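Side-chain contact in putative polyphosphate kinase 2 family protein (Arthrobacter aurescens, PDB 3RHF), which probably acts as a polyphosphate kinase, transferring phosphate between polyphosphate and nucleotides: residues N248-W251 / Y252-A256. Sequence-based numbering, arbitrary orientation.
Sequences NKKW and YARIA. With FLC (citrate anion), chain G.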
ATOM      1  N   ASN A 248     -22.699   1.633  -9.429  1.00 26.36           N
ATOM      2  CA  ASN A 248     -23.227   0.327  -9.855  1.00 28.08           C
ATOM      3  C   ASN A 248     -22.278  -0.334 -10.846  1.00 27.39           C
ATOM      4  O   ASN A 248     -22.157  -1.530 -10.840  1.00 27.10           O
ATOM      5  CB  ASN A 248     -24.652   0.410 -10.498  1.00 29.32           C
ATOM      6  CG  ASN A 248     -25.767   0.317  -9.480  1.00 30.17           C
ATOM      7  OD1 ASN A 248     -25.538   0.484  -8.294  1.00 31.38           O
ATOM      8  ND2 ASN A 248     -26.977   0.032  -9.939  1.00 31.72           N
ATOM      9  N   LYS A 249     -21.619   0.469 -11.681  1.00 27.46           N
ATOM     10  CA  LYS A 249     -20.548  -0.030 -12.512  1.00 27.69           C
ATOM     11  C   LYS A 249     -19.204   0.157 -11.837  1.00 27.31           C
ATOM     12  O   LYS A 249     -18.744   1.274 -11.711  1.00 27.16           O
ATOM     13  CB  LYS A 249     -20.542   0.696 -13.848  1.00 28.24           C
ATOM     14  CG  LYS A 249     -21.708   0.334 -14.723  1.00 30.06           C
ATOM     15  CD  LYS A 249     -21.818   1.318 -15.886  1.00 32.41           C
ATOM     16  CE  LYS A 249     -22.821   0.852 -16.941  1.00 35.62           C
ATOM     17  NZ  LYS A 249     -24.127   1.439 -16.663  1.00 38.76           N
ATOM     18  N   LYS A 250     -18.547  -0.926 -11.424  1.00 27.66           N
ATOM     19  CA  LYS A 250     -17.285  -0.777 -10.715  1.00 27.35           C
ATOM     20  C   LYS A 250     -16.240  -0.061 -11.564  1.00 26.65           C
ATOM     21  O   LYS A 250     -15.538   0.817 -11.083  1.00 26.11           O
ATOM     22  CB  LYS A 250     -16.759  -2.132 -10.238  1.00 28.31           C
ATOM     23  CG  LYS A 250     -17.570  -2.811  -9.061  1.00 32.80           C
ATOM     24  CD  LYS A 250     -16.844  -4.119  -8.602  1.00 36.80           C
ATOM     25  CE  LYS A 250     -17.643  -5.108  -7.688  1.00 38.75           C
ATOM     26  NZ  LYS A 250     -18.054  -6.378  -8.417  1.00 41.31           N
ATOM     27  N   TRP A 251     -16.163  -0.412 -12.845  1.00 26.74           N
ATOM     28  CA  TRP A 251     -15.176   0.159 -13.741  1.00 25.83           C
ATOM     29  C   TRP A 251     -15.325   1.640 -13.804  1.00 24.60           C
ATOM     30  O   TRP A 251     -14.329   2.341 -13.908  1.00 25.06           O
ATOM     31  CB  TRP A 251     -15.238  -0.444 -15.162  1.00 26.63           C
ATOM     32  CG  TRP A 251     -16.498  -0.124 -15.928  1.00 26.81           C
ATOM     33  CD1 TRP A 251     -17.650  -0.873 -15.975  1.00 25.87           C
ATOM     34  CD2 TRP A 251     -16.731   1.020 -16.759  1.00 24.55           C
ATOM     35  NE1 TRP A 251     -18.582  -0.241 -16.772  1.00 27.82           N
ATOM     36  CE2 TRP A 251     -18.041   0.922 -17.257  1.00 25.03           C
ATOM     37  CE3 TRP A 251     -15.969   2.120 -17.111  1.00 24.17           C
ATOM     38  CZ2 TRP A 251     -18.583   1.874 -18.086  1.00 26.74           C
ATOM     39  CZ3 TRP A 251     -16.498   3.057 -17.943  1.00 24.40           C
ATOM     40  CH2 TRP A 251     -17.793   2.930 -18.433  1.00 27.88           C
ATOM     41  N   TYR A 252     -16.547   2.146 -13.774  1.00 23.73           N
ATOM     42  CA  TYR A 252     -16.710   3.620 -13.880  1.00 22.60           C
ATOM     43  C   TYR A 252     -16.265   4.348 -12.607  1.00 21.88           C
ATOM     44  O   TYR A 252     -15.586   5.386 -12.667  1.00 20.49           O
ATOM     45  CB  TYR A 252     -18.126   4.044 -14.204  1.00 21.87           C
ATOM     46  CG  TYR A 252     -18.283   5.554 -14.076  1.00 21.49           C
ATOM     47  CD1 TYR A 252     -17.696   6.394 -14.971  1.00 21.58           C
ATOM     48  CD2 TYR A 252     -18.956   6.114 -13.013  1.00 21.43           C
ATOM     49  CE1 TYR A 252     -17.813   7.755 -14.858  1.00 23.57           C
ATOM     50  CE2 TYR A 252     -19.070   7.456 -12.871  1.00 22.34           C
ATOM     51  CZ  TYR A 252     -18.500   8.290 -13.797  1.00 24.55           C
ATOM     52  OH  TYR A 252     -18.621   9.656 -13.678  1.00 24.21           O
ATOM     53  N   ALA A 253     -16.695   3.819 -11.471  1.00 21.91           N
ATOM     54  CA  ALA A 253     -16.290   4.383 -10.182  1.00 22.88           C
ATOM     55  C   ALA A 253     -14.767   4.409 -10.070  1.00 23.23           C
ATOM     56  O   ALA A 253     -14.214   5.389  -9.611  1.00 25.05           O
ATOM     57  CB  ALA A 253     -16.897   3.610  -9.032  1.00 22.40           C
ATOM     58  N   ARG A 254     -14.082   3.364 -10.507  1.00 22.91           N
ATOM     59  CA  ARG A 254     -12.653   3.390 -10.429  1.00 23.18           C
ATOM     60  C   ARG A 254     -12.053   4.561 -11.197  1.00 23.90           C
ATOM     61  O   ARG A 254     -11.143   5.213 -10.667  1.00 25.86           O
ATOM     62  CB  ARG A 254     -12.048   2.120 -10.967  1.00 23.78           C
ATOM     63  CG  ARG A 254     -12.283   0.923 -10.113  1.00 24.69           C
ATOM     64  CD  ARG A 254     -11.808  -0.329 -10.800  1.00 25.95           C
ATOM     65  NE  ARG A 254     -12.367  -1.499 -10.115  1.00 30.46           N
ATOM     66  CZ  ARG A 254     -12.990  -2.540 -10.697  1.00 32.33           C
ATOM     67  NH1 ARG A 254     -13.144  -2.651 -12.014  1.00 30.22           N
ATOM     68  NH2 ARG A 254     -13.420  -3.524  -9.932  1.00 32.50           N
ATOM     69  N   ILE A 255     -12.482   4.800 -12.438  1.00 22.97           N
ATOM     70  CA  ILE A 255     -11.909   5.881 -13.211  1.00 22.59           C
ATOM     71  C   ILE A 255     -12.405   7.250 -12.776  1.00 22.66           C
ATOM     72  O   ILE A 255     -11.773   8.254 -13.052  1.00 21.27           O
ATOM     73  CB  ILE A 255     -12.119   5.732 -14.709  1.00 23.36           C
ATOM     74  CG1 ILE A 255     -13.624   5.600 -15.059  1.00 24.37           C
ATOM     75  CG2 ILE A 255     -11.300   4.586 -15.223  1.00 20.78           C
ATOM     76  CD1 ILE A 255     -13.905   5.626 -16.575  1.00 21.37           C
ATOM     77  N   ALA A 256     -13.531   7.299 -12.082  1.00 23.09           N
ATOM     78  CA  ALA A 256     -14.069   8.602 -11.654  1.00 23.18           C
ATOM     79  C   ALA A 256     -13.290   9.031 -10.408  1.00 22.38           C
ATOM     80  O   ALA A 256     -12.865  10.185 -10.285  1.00 21.49           O
ATOM     81  CB  ALA A 256     -15.597   8.538 -11.410  1.00 22.38           C
TER
HETATM   82  CAC FLC G 801     -14.744  -6.994 -15.014  1.00 61.56           C
HETATM   83  CA  FLC G 801     -15.818  -5.910 -14.805  1.00 59.95           C
HETATM   84  CB  FLC G 801     -15.841  -5.224 -13.396  1.00 59.12           C
HETATM   85  CBC FLC G 801     -14.943  -5.936 -12.395  1.00 58.56           C
HETATM   86  CG  FLC G 801     -17.304  -5.096 -12.825  1.00 56.35           C
HETATM   87  CGC FLC G 801     -18.096  -3.867 -13.296  1.00 50.67           C
HETATM   88  OA1 FLC G 801     -13.982  -7.032 -16.042  1.00 60.70           O
HETATM   89  OA2 FLC G 801     -14.665  -7.876 -14.114  1.00 63.25           O
HETATM   90  OB1 FLC G 801     -13.726  -5.717 -12.407  1.00 58.81           O
HETATM   91  OB2 FLC G 801     -15.421  -6.730 -11.565  1.00 60.63           O
HETATM   92  OG1 FLC G 801     -19.339  -3.839 -13.197  1.00 46.30           O
HETATM   93  OG2 FLC G 801     -17.467  -2.899 -13.756  1.00 43.50           O
HETATM   94  OHB FLC G 801     -15.263  -3.904 -13.538  1.00 58.17           O
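W251 and Y252, neighbours in the first turn of a helix, meet through a CH-pi contact: Y252 CB sits over one face of the indole, 4.1 Å from the centroid of the W251 six-membered ring and only 8° off its normal. CG of W251 stands between the backbone N and the carbonyl carbon (chi1 67°), which lays the indole across the backbone N of Y252 and brings its six-membered ring under Y252 CB. At the ring's edge, near its plane, OG2 of a bound citrate lies 3.0 Å from W251 CD1. One turn on, I255 runs alongside, pointing the same way, its CD1 3.9 Å from W251 CZ3. Were W251 an alanine, Y252 CB and I255 CD1 would probably lose the ring they pack against, and citrate OG2 the indole edge beside it.

The same turn illustrates how a helix start can hold an anion. K249 is the N-cap, and its O accepts a nearly straight bond from A253 N at 3.3 Å. W251 N donates instead to citrate OG2 at 3.0 Å. R254, extended from CG to NE, carries its guanidinium to the same ligand: NH1 bonds citrate OHB at 2.9 Å and OB1 at 3.1 Å, while NH2 adds a weak bond to OB1. K250 CB packs over one face of that guanidinium. The citrate probably came from the crystallisation liquor, but a phosphate ion about 4 Å from the K250 side chain is also consistent with an anion pocket, which the helix N-terminus probably favours.

Helix 250-266 packs on the sheet of an alpha/beta/alpha sandwich, consistent with the P-loop NTPase clan. Y252 and A256 rest on V245 of strand 242-246, outermost within this chain; Y252 OH bonds P37 O. Helix 43-69 lies against W251, R254 and I255, its K47 also bonding the citrate, while K250 touches R196 of helix 190-202.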